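Local coordinates for pyocin S8 (Pseudomonas aeruginosa, PDB 6W0V), which is a bacteriocin whose nuclease domain, present here with its cognate immunity protein, carries an H-N-H motif and probably kills bacteria by cutting their DNA, at residues G26-P30 / I111-V116; R91-H97 / P119-V125; R49-V54 / M74-P80. The protein carries 1 engineered substitution. All coordinates share one frame; numbering follows the deposited sequence.

Overall arrangement
Contact 1 is the most buried. It joins strand 27-28 to strand 114-117 with backbone hydrogen bonds and aliphatic side chains. Contact 2 shares that three-stranded sheet but lies at its other outer strand, 95-98. It rests on Pro119, two histidines and van der Waals contact. Contact 3 sets helix 45-57 against the end of helix 68-75 and the loop after it, mixing indole packing with charged and water-mediated bonds. Contacts 2 and 3 are both partly buried and reach the immunity protein; contact 1 does not. Arg115 O of contact 1 and His97 N of contact 2 probably hydrogen bond. Phe52 reaches Ile29 and Val116 of contact 1 and Ile96 of contact 2. Tyr94 N probably bonds Pro80 O.

Contact 1 of 3, residues G26-P30 / I111-V116; sequences GVPIP and IDNLRV
Val27 and Val116 form an antiparallel, hydrogen-bonded pair. Val27 N donates to Val116 O at 2.8 Å, and Val116 N donates to Val27 O at 2.7 Å. Two short CA-H...O contacts accompany them, from Gly26 CA to Val116 O and from Arg115 CA to Val27 O. Gly26 CA thus lies directly against the carbonyl oxygen of Val116.

A second group of bonds runs through Arg115. Its chain bends at chi2 and chi3, which folds the guanidinium back over the backbone of residues 27-28. Pro28 N lies 3.3 Å above the guanidinium plane of Arg115, over its centre, and Pro28 CD packs against CZ. At the guanidinium edge, Arg115 NH1 donates to Gly26 O at 3.2 Å with a nearly straight N-H...O angle of 167°. The donor stands above the carbonyl plane of Gly26. Asp25 forms a long, weak ion pair with the same NH1.

In the fold, strand 27-28 edges a three-stranded antiparallel sheet. This early part of the chain pairs there with strand 114-117, the middle strand of the sheet and the second strand of the beta-beta-alpha H-N-H motif.

The apolar contacts centre on Ile29. Its CB meets Ile111 CG2 at 3.5 Å, tighter than usual, and the two side chains cross at about a right angle. Ile29 CG1 touches Leu114 CB, while Ile29 CD1 reaches Val116 CG2 at 3.7 Å. Phe52 of helix 45-57 covers Ile29 and Val116.

Water 1 bridges the diverging chains. It accepts from Ile29 N at 2.9 Å and donates to Ile111 O and Leu114 O.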
loop_
_atom_site.group_PDB
_atom_site.type_symbol
_atom_site.label_atom_id
_atom_site.label_comp_id
_atom_site.label_asym_id
_atom_site.label_seq_id
_atom_site.Cartn_x
_atom_site.Cartn_y
_atom_site.Cartn_z
ATOM N N GLY A 26 0.204 -16.128 -3.582
ATOM C CA GLY A 26 0.460 -14.740 -3.998
ATOM C C GLY A 26 1.070 -14.722 -5.379
ATOM O O GLY A 26 0.839 -15.674 -6.143
ATOM N N VAL A 27 1.812 -13.677 -5.710
ATOM C CA VAL A 27 2.318 -13.514 -7.096
ATOM C C VAL A 27 3.822 -13.367 -7.029
ATOM O O VAL A 27 4.359 -12.789 -6.091
ATOM C CB VAL A 27 1.655 -12.339 -7.829
ATOM C CG1 VAL A 27 0.179 -12.619 -8.034
ATOM C CG2 VAL A 27 1.868 -11.015 -7.112
ATOM N N PRO A 28 4.522 -13.842 -8.069
ATOM C CA PRO A 28 5.962 -13.687 -8.113
ATOM C C PRO A 28 6.299 -12.215 -8.351
ATOM O O PRO A 28 5.432 -11.399 -8.655
ATOM C CB PRO A 28 6.372 -14.567 -9.293
ATOM C CG PRO A 28 5.173 -14.495 -10.216
ATOM C CD PRO A 28 3.977 -14.463 -9.288
ATOM N N ILE A 29 7.559 -11.893 -8.172
ATOM C CA ILE A 29 8.091 -10.540 -8.452
ATOM C C ILE A 29 8.220 -10.434 -9.956
ATOM O O ILE A 29 8.781 -11.311 -10.596
ATOM C CB ILE A 29 9.435 -10.337 -7.744
ATOM C CG1 ILE A 29 9.323 -10.644 -6.248
ATOM C CG2 ILE A 29 9.982 -8.948 -8.016
ATOM C CD1 ILE A 29 7.992 -10.245 -5.620
ATOM N N PRO A 30 7.668 -9.379 -10.576
ATOM C CA PRO A 30 7.792 -9.209 -12.014
ATOM C C PRO A 30 9.274 -9.148 -12.383
ATOM O O PRO A 30 10.045 -8.498 -11.690
ATOM C CB PRO A 30 7.088 -7.885 -12.296
ATOM C CG PRO A 30 6.157 -7.717 -11.118
ATOM C CD PRO A 30 6.901 -8.303 -9.939
ATOM N N ILE A 111 14.995 -12.715 -4.945
ATOM C CA ILE A 111 13.741 -12.244 -5.569
ATOM C C ILE A 111 12.869 -13.453 -5.896
ATOM O O ILE A 111 11.657 -13.347 -5.793
ATOM C CB ILE A 111 14.084 -11.395 -6.794
ATOM C CG1 ILE A 111 14.855 -10.147 -6.360
ATOM C CG2 ILE A 111 12.833 -11.046 -7.576
ATOM C CD1 ILE A 111 15.666 -9.536 -7.450
ATOM N N ASP A 112 13.463 -14.585 -6.242
ATOM C CA ASP A 112 12.681 -15.788 -6.609
ATOM C C ASP A 112 12.128 -16.441 -5.346
ATOM O O ASP A 112 11.275 -17.328 -5.470
ATOM C CB ASP A 112 13.527 -16.732 -7.453
ATOM C CG ASP A 112 13.933 -16.066 -8.750
ATOM O OD1 ASP A 112 13.071 -15.419 -9.353
ATOM O OD2 ASP A 112 15.094 -16.178 -9.129
ATOM N N ASN A 113 12.576 -15.992 -4.177
ATOM C CA ASN A 113 12.036 -16.458 -2.880
ATOM C C ASN A 113 10.907 -15.532 -2.425
ATOM O O ASN A 113 10.407 -15.714 -1.305
ATOM C CB ASN A 113 13.118 -16.523 -1.810
ATOM C CG ASN A 113 12.640 -17.268 -0.588
ATOM O OD1 ASN A 113 11.900 -18.243 -0.707
ATOM N ND2 ASN A 113 13.031 -16.796 0.582
ATOM N N LEU A 114 10.533 -14.561 -3.253
ATOM C CA LEU A 114 9.543 -13.549 -2.832
ATOM C C LEU A 114 8.246 -13.762 -3.587
ATOM O O LEU A 114 8.267 -14.022 -4.790
ATOM C CB LEU A 114 10.079 -12.148 -3.088
ATOM C CG LEU A 114 11.450 -11.882 -2.479
ATOM C CD1 LEU A 114 11.886 -10.468 -2.802
ATOM C CD2 LEU A 114 11.446 -12.124 -0.977
ATOM N N ARG A 115 7.161 -13.581 -2.860
ATOM C CA ARG A 115 5.816 -13.510 -3.447
ATOM C C ARG A 115 5.169 -12.276 -2.871
ATOM O O ARG A 115 5.343 -12.029 -1.686
ATOM C CB ARG A 115 4.981 -14.721 -3.050
ATOM C CG ARG A 115 5.600 -16.032 -3.478
ATOM C CD ARG A 115 5.752 -16.051 -4.962
ATOM N NE ARG A 115 4.509 -16.315 -5.661
ATOM C CZ ARG A 115 4.475 -16.961 -6.818
ATOM N NH1 ARG A 115 3.332 -17.161 -7.448
ATOM N NH2 ARG A 115 5.597 -17.411 -7.346
ATOM N N VAL A 116 4.417 -11.557 -3.673
ATOM C CA VAL A 116 3.596 -10.478 -3.087
ATOM C C VAL A 116 2.239 -11.080 -2.752
ATOM O O VAL A 116 1.682 -11.828 -3.559
ATOM C CB VAL A 116 3.540 -9.254 -3.994
ATOM C CG1 VAL A 116 2.629 -8.197 -3.396
ATOM C CG2 VAL A 116 4.938 -8.717 -4.205
HETATM O O HOH W 1 9.562 -13.886 -7.554
#

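Contact 2 of 3, residues R91-H97 / P119-V125. Engineered in segment 91-97: Ala95 (natural residue Glu).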
loop_
_atom_site.group_PDB
_atom_site.type_symbol
_atom_site.label_atom_id
_atom_site.label_comp_id
_atom_site.label_asym_id
_atom_site.label_seq_id
_atom_site.Cartn_x
_atom_site.Cartn_y
_atom_site.Cartn_z
ATOM N N ARG A 91 -2.406 -5.525 9.552
ATOM C CA ARG A 91 -1.673 -5.745 8.281
ATOM C C ARG A 91 -2.575 -5.323 7.125
ATOM O O ARG A 91 -3.582 -5.989 6.870
ATOM C CB ARG A 91 -1.187 -7.191 8.172
ATOM C CG ARG A 91 -0.173 -7.577 9.242
ATOM C CD ARG A 91 1.083 -6.718 9.244
ATOM N NE ARG A 91 2.108 -7.196 8.325
ATOM C CZ ARG A 91 2.898 -8.246 8.544
ATOM N NH1 ARG A 91 2.781 -8.958 9.653
ATOM N NH2 ARG A 91 3.799 -8.589 7.640
ATOM N N ASP A 92 -2.211 -4.239 6.457
ATOM C CA ASP A 92 -3.083 -3.640 5.421
ATOM C C ASP A 92 -2.305 -3.348 4.144
ATOM O O ASP A 92 -2.897 -2.819 3.201
ATOM C CB ASP A 92 -3.708 -2.357 5.957
ATOM C CG ASP A 92 -2.705 -1.418 6.596
ATOM O OD1 ASP A 92 -1.503 -1.590 6.343
ATOM O OD2 ASP A 92 -3.138 -0.535 7.350
ATOM N N LYS A 93 -1.024 -3.702 4.106
ATOM C CA LYS A 93 -0.147 -3.436 2.952
ATOM C C LYS A 93 0.070 -4.738 2.206
ATOM O O LYS A 93 0.085 -5.803 2.848
ATOM C CB LYS A 93 1.249 -2.989 3.370
ATOM C CG LYS A 93 1.308 -1.920 4.430
ATOM C CD LYS A 93 0.579 -0.695 3.986
ATOM C CE LYS A 93 0.882 0.470 4.896
ATOM N NZ LYS A 93 0.545 0.157 6.304
ATOM N N TYR A 94 0.308 -4.643 0.915
ATOM C CA TYR A 94 0.859 -5.778 0.156
ATOM C C TYR A 94 2.132 -6.220 0.853
ATOM O O TYR A 94 2.981 -5.388 1.160
ATOM C CB TYR A 94 1.087 -5.395 -1.293
ATOM C CG TYR A 94 -0.204 -5.420 -2.046
ATOM C CD1 TYR A 94 -0.797 -6.623 -2.374
ATOM C CD2 TYR A 94 -0.874 -4.247 -2.336
ATOM C CE1 TYR A 94 -2.000 -6.666 -3.046
ATOM C CE2 TYR A 94 -2.074 -4.273 -3.013
ATOM C CZ TYR A 94 -2.638 -5.483 -3.364
ATOM O OH TYR A 94 -3.819 -5.528 -4.026
ATOM N N ALA A 95 2.175 -7.502 1.163
ATOM C CA ALA A 95 3.299 -8.121 1.879
ATOM C C ALA A 95 4.218 -8.729 0.833
ATOM O O ALA A 95 3.732 -9.302 -0.140
ATOM C CB ALA A 95 2.792 -9.142 2.848
ATOM N N ILE A 96 5.510 -8.527 1.004
ATOM C CA ILE A 96 6.509 -9.305 0.239
ATOM C C ILE A 96 6.853 -10.497 1.115
ATOM O O ILE A 96 7.435 -10.283 2.176
ATOM C CB ILE A 96 7.722 -8.441 -0.101
ATOM C CG1 ILE A 96 7.315 -7.192 -0.880
ATOM C CG2 ILE A 96 8.744 -9.277 -0.840
ATOM C CD1 ILE A 96 8.403 -6.167 -0.981
ATOM N N HIS A 97 6.407 -11.675 0.704
ATOM C CA HIS A 97 6.503 -12.918 1.495
ATOM C C HIS A 97 7.743 -13.672 1.046
ATOM O O HIS A 97 7.969 -13.781 -0.161
ATOM C CB HIS A 97 5.253 -13.766 1.310
ATOM C CG HIS A 97 5.367 -15.086 1.976
ATOM N ND1 HIS A 97 5.491 -15.199 3.347
ATOM C CD2 HIS A 97 5.390 -16.337 1.474
ATOM C CE1 HIS A 97 5.569 -16.475 3.662
ATOM N NE2 HIS A 97 5.514 -17.190 2.532
ATOM N N PRO A 119 -2.256 -9.221 3.046
ATOM C CA PRO A 119 -2.170 -9.679 4.428
ATOM C C PRO A 119 -3.054 -10.902 4.667
ATOM O O PRO A 119 -2.640 -11.791 5.369
ATOM C CB PRO A 119 -2.673 -8.465 5.200
ATOM C CG PRO A 119 -2.202 -7.310 4.358
ATOM C CD PRO A 119 -2.440 -7.769 2.939
ATOM N N LYS A 120 -4.256 -10.893 4.091
ATOM C CA LYS A 120 -5.243 -11.983 4.267
ATOM C C LYS A 120 -4.599 -13.295 3.827
ATOM O O LYS A 120 -4.727 -14.290 4.553
ATOM C CB LYS A 120 -6.507 -11.701 3.460
ATOM C CG LYS A 120 -7.614 -12.724 3.635
ATOM C CD LYS A 120 -8.767 -12.500 2.685
ATOM C CE LYS A 120 -9.632 -13.729 2.507
ATOM N NZ LYS A 120 -8.855 -14.895 2.021
ATOM N N MET A 121 -3.929 -13.293 2.677
ATOM C CA MET A 121 -3.242 -14.505 2.171
ATOM C C MET A 121 -1.986 -14.738 3.007
ATOM O O MET A 121 -1.737 -15.885 3.395
ATOM C CB MET A 121 -2.860 -14.362 0.697
ATOM C CG MET A 121 -4.023 -14.594 -0.243
ATOM S SD MET A 121 -5.087 -15.979 0.263
ATOM C CE MET A 121 -3.878 -17.286 0.463
ATOM N N HIS A 122 -1.237 -13.673 3.275
ATOM C CA HIS A 122 0.091 -13.727 3.933
ATOM C C HIS A 122 -0.022 -14.398 5.303
ATOM O O HIS A 122 0.822 -15.240 5.633
ATOM C CB HIS A 122 0.655 -12.317 4.050
ATOM C CG HIS A 122 2.083 -12.312 4.450
ATOM N ND1 HIS A 122 2.623 -11.328 5.238
ATOM C CD2 HIS A 122 3.078 -13.183 4.183
ATOM C CE1 HIS A 122 3.904 -11.573 5.423
ATOM N NE2 HIS A 122 4.208 -12.713 4.792
ATOM N N ILE A 123 -1.054 -14.043 6.063
ATOM C CA ILE A 123 -1.230 -14.479 7.477
ATOM C C ILE A 123 -1.584 -15.972 7.514
ATOM O O ILE A 123 -1.405 -16.595 8.581
ATOM C CB ILE A 123 -2.282 -13.586 8.153
ATOM C CG1 ILE A 123 -2.065 -13.481 9.662
ATOM C CG2 ILE A 123 -3.696 -14.017 7.798
ATOM C CD1 ILE A 123 -2.655 -12.229 10.251
ATOM N N GLN A 124 -2.043 -16.527 6.389
ATOM C CA GLN A 124 -2.393 -17.966 6.260
ATOM C C GLN A 124 -1.117 -18.768 5.993
ATOM O O GLN A 124 -1.197 -20.007 5.995
ATOM C CB GLN A 124 -3.467 -18.148 5.190
ATOM C CG GLN A 124 -4.749 -17.413 5.537
ATOM C CD GLN A 124 -5.835 -17.623 4.512
ATOM O OE1 GLN A 124 -6.264 -16.688 3.839
ATOM N NE2 GLN A 124 -6.285 -18.860 4.386
ATOM N N VAL A 125 0.008 -18.073 5.791
ATOM C CA VAL A 125 1.388 -18.633 5.887
ATOM C C VAL A 125 2.085 -17.954 7.075
ATOM O O VAL A 125 3.284 -18.095 7.314
ATOM C CB VAL A 125 2.178 -18.441 4.578
ATOM C CG1 VAL A 125 3.208 -19.544 4.397
ATOM C CG2 VAL A 125 1.270 -18.357 3.358
#
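Pro119 and His122 pack against Arg91, Lys93, Ala95 and His97, in a contact made mostly by van der Waals touch. It lies inside the beta-beta-alpha H-N-H motif of the colicin/pyocin DNase family. Strand 95-98 and the loop before it meet helix 119-122, which follows strand 114-117. A glutamate of this motif is essential for DNase activity.

Pro119 begins the helix and seats it on the loop. Its CG lies 3.1 Å from Lys93 O, and its CB touches Arg91 CB at 3.6 Å. Lys93 itself turns away. Its NZ forms a salt bridge with Asp92 OD1 and another with Asp31 of the immunity protein, so this loop is also part of the inhibitor interface.

The His122 ring carries the other half of the contact. Ala95, an engineered residue that is Glu in the natural sequence, places CB over one face of the ring, 3.2 Å from His122 ND1. Arg91 NH2 comes to the ring edge, 3.7 Å from His122 CE1, with the guanidinium and ring planes 85° apart.

His97 ND1 meets the same rim at NE2, next to CE1. The His97 CG is anti to the backbone N (chi1 174°), which places the imidazole beside the His122 ring. The two rings sit rim to rim with planes at 72°. Val125 CG1 lies 3.8 Å from His97 NE2, while His97 ND1 and His122 NE2 are 3.1 Å apart.

Contact 3 of 3, residues R49-V54 / M74-P80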
loop_
_atom_site.group_PDB
_atom_site.type_symbol
_atom_site.label_atom_id
_atom_site.label_comp_id
_atom_site.label_asym_id
_atom_site.label_seq_id
_atom_site.Cartn_x
_atom_site.Cartn_y
_atom_site.Cartn_z
ATOM N N ARG A 49 12.584 -3.410 0.344
ATOM C CA ARG A 49 11.131 -3.221 0.187
ATOM C C ARG A 49 10.906 -1.864 -0.474
ATOM O O ARG A 49 10.053 -1.760 -1.365
ATOM C CB ARG A 49 10.433 -3.317 1.538
ATOM C CG ARG A 49 8.944 -3.047 1.432
ATOM C CD ARG A 49 8.655 -1.611 1.757
ATOM N NE ARG A 49 8.863 -1.404 3.176
ATOM C CZ ARG A 49 8.926 -0.210 3.737
ATOM N NH1 ARG A 49 9.105 -0.093 5.038
ATOM N NH2 ARG A 49 8.793 0.868 2.984
ATOM N N GLU A 50 11.617 -0.846 -0.017
ATOM C CA GLU A 50 11.438 0.506 -0.584
ATOM C C GLU A 50 11.823 0.486 -2.057
ATOM O O GLU A 50 11.086 0.969 -2.891
ATOM C CB GLU A 50 12.288 1.518 0.150
ATOM C CG GLU A 50 11.733 1.832 1.500
ATOM C CD GLU A 50 12.507 2.916 2.209
ATOM O OE1 GLU A 50 13.479 3.427 1.617
ATOM O OE2 GLU A 50 12.133 3.239 3.340
ATOM N N GLN A 51 12.980 -0.052 -2.380
ATOM C CA GLN A 51 13.446 0.002 -3.774
ATOM C C GLN A 51 12.497 -0.833 -4.619
ATOM O O GLN A 51 12.272 -0.498 -5.768
ATOM C CB GLN A 51 14.880 -0.483 -3.853
ATOM C CG GLN A 51 15.819 0.463 -3.134
ATOM C CD GLN A 51 17.245 0.177 -3.504
ATOM O OE1 GLN A 51 17.537 -0.150 -4.651
ATOM N NE2 GLN A 51 18.123 0.270 -2.517
ATOM N N PHE A 52 11.972 -1.896 -4.036
ATOM C CA PHE A 52 10.996 -2.784 -4.692
ATOM C C PHE A 52 9.795 -1.943 -5.115
ATOM O O PHE A 52 9.436 -1.879 -6.297
ATOM C CB PHE A 52 10.639 -3.886 -3.707
ATOM C CG PHE A 52 9.608 -4.847 -4.200
ATOM C CD1 PHE A 52 8.268 -4.508 -4.200
ATOM C CD2 PHE A 52 9.991 -6.094 -4.653
ATOM C CE1 PHE A 52 7.327 -5.417 -4.636
ATOM C CE2 PHE A 52 9.051 -7.004 -5.084
ATOM C CZ PHE A 52 7.721 -6.660 -5.080
ATOM N N TRP A 53 9.203 -1.277 -4.147
ATOM C CA TRP A 53 7.963 -0.530 -4.441
ATOM C C TRP A 53 8.281 0.684 -5.291
ATOM O O TRP A 53 7.448 1.023 -6.120
ATOM C CB TRP A 53 7.244 -0.166 -3.161
ATOM C CG TRP A 53 6.645 -1.385 -2.556
ATOM C CD1 TRP A 53 6.950 -1.930 -1.352
ATOM C CD2 TRP A 53 5.696 -2.266 -3.171
ATOM N NE1 TRP A 53 6.219 -3.061 -1.151
ATOM C CE2 TRP A 53 5.437 -3.294 -2.247
ATOM C CE3 TRP A 53 5.001 -2.266 -4.380
ATOM C CZ2 TRP A 53 4.516 -4.305 -2.498
ATOM C CZ3 TRP A 53 4.100 -3.271 -4.632
ATOM C CH2 TRP A 53 3.865 -4.280 -3.705
ATOM N N VAL A 54 9.437 1.300 -5.100
ATOM C CA VAL A 54 9.864 2.414 -5.981
ATOM C C VAL A 54 9.937 1.887 -7.406
ATOM O O VAL A 54 9.478 2.557 -8.315
ATOM C CB VAL A 54 11.193 3.021 -5.526
ATOM C CG1 VAL A 54 11.825 3.885 -6.599
ATOM C CG2 VAL A 54 11.006 3.798 -4.241
ATOM N N MET A 74 4.250 4.374 -3.079
ATOM C CA MET A 74 5.242 3.468 -3.696
ATOM C C MET A 74 6.431 4.272 -4.201
ATOM O O MET A 74 7.539 3.796 -4.088
ATOM C CB MET A 74 4.615 2.671 -4.828
ATOM C CG MET A 74 3.707 1.614 -4.311
ATOM S SD MET A 74 3.421 0.280 -5.504
ATOM C CE MET A 74 3.515 1.150 -7.069
ATOM N N ARG A 75 6.235 5.478 -4.703
ATOM C CA ARG A 75 7.367 6.311 -5.164
ATOM C C ARG A 75 8.248 6.676 -3.969
ATOM O O ARG A 75 9.430 6.965 -4.187
ATOM C CB ARG A 75 6.857 7.543 -5.900
ATOM C CG ARG A 75 6.326 7.201 -7.279
ATOM C CD ARG A 75 6.082 8.446 -8.100
ATOM N NE ARG A 75 5.031 9.300 -7.559
ATOM C CZ ARG A 75 3.729 9.119 -7.755
ATOM N NH1 ARG A 75 2.870 9.981 -7.240
ATOM N NH2 ARG A 75 3.284 8.092 -8.456
ATOM N N ASP A 76 7.692 6.625 -2.762
ATOM C CA ASP A 76 8.424 6.865 -1.494
ATOM C C ASP A 76 8.937 5.541 -0.944
ATOM O O ASP A 76 9.518 5.561 0.146
ATOM C CB ASP A 76 7.529 7.503 -0.434
ATOM C CG ASP A 76 7.125 8.922 -0.740
ATOM O OD1 ASP A 76 7.822 9.565 -1.545
ATOM O OD2 ASP A 76 6.103 9.354 -0.174
ATOM N N GLY A 77 8.691 4.449 -1.659
ATOM C CA GLY A 77 9.123 3.104 -1.247
ATOM C C GLY A 77 8.168 2.496 -0.249
ATOM O O GLY A 77 8.513 1.506 0.372
ATOM N N LEU A 78 6.972 3.061 -0.096
ATOM C CA LEU A 78 5.993 2.566 0.890
ATOM C C LEU A 78 5.116 1.509 0.244
ATOM O O LEU A 78 4.680 1.684 -0.903
ATOM C CB LEU A 78 5.131 3.720 1.382
ATOM C CG LEU A 78 5.916 4.918 1.884
ATOM C CD1 LEU A 78 4.963 6.024 2.285
ATOM C CD2 LEU A 78 6.818 4.535 3.042
ATOM N N SER A 79 4.898 0.429 0.974
ATOM C CA SER A 79 4.066 -0.701 0.526
ATOM C C SER A 79 2.679 -0.165 0.259
ATOM O O SER A 79 2.122 0.535 1.088
ATOM C CB SER A 79 4.030 -1.773 1.534
ATOM O OG SER A 79 5.353 -2.152 1.854
ATOM N N PRO A 80 2.115 -0.472 -0.912
ATOM C CA PRO A 80 0.752 -0.061 -1.191
ATOM C C PRO A 80 -0.202 -0.796 -0.251
ATOM O O PRO A 80 -0.020 -1.938 0.104
ATOM C CB PRO A 80 0.514 -0.441 -2.646
ATOM C CG PRO A 80 1.516 -1.536 -2.911
ATOM C CD PRO A 80 2.695 -1.244 -2.009
HETATM O O HOH W 2 12.611 4.850 -0.648
HETATM O O HOH W 3 5.592 -4.691 1.175
#
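The indole of Trp53 is covered on both faces. Over one face lie Ser79 CA, 3.5 Å above the plane near the rim, and Pro80 CD, over the ring centre. These are CH-pi contacts, and Pro80 and Trp53 cross at about a right angle. The opposite face takes Phe52 CD1 of the same helix. Arg49 CD and water 3 lie at the edge. Met74 SD approaches obliquely, 4.3 Å from the centroid of the Trp53 six-membered ring and 61° off its normal, as a Met-aromatic contact. Met74 CG stands anti to the carbonyl carbon (chi1 -73°), and a nearly extended chi2 carries SD on to the indole.

The guanidinium of Arg49 meets Gly77 O in its own plane. Arg49 NH2 donates to Gly77 O at 2.7 Å, with an N-H...O angle of 150°, from above the carbonyl plane. Gly77 O also receives Glu50 CA at 3.2 Å in a CA-H...O contact.

Gly77 ends helix 68-75 in a Schellman motif, with positive phi. Its CA is 3.5 Å from Glu50 CA, and the two backbones come together there without a side chain between them. Val54 CG2 packs beside Gly77 N at 3.5 Å.

Two waters complete the polar contacts. Water 3 accepts from Trp53 NE1 at 2.9 Å and donates to Ser79 OG at 2.6 Å. Water 2 donates to Glu50 OE1 and, weakly, to Asp76 O. The carboxylate of Glu50 also forms a salt bridge with Arg46.

The loop after the helix also faces the immunity protein. Ser79 OG bonds Glu27 of that chain, and Asp76 bonds its Ser23 and Phe24. Arg49 NH2 lies in a long, weak ion pair with the same Glu27. The Trp53 packing and the Arg49 bond to Gly77 O are consistent with holding this loop in place for the immunity protein.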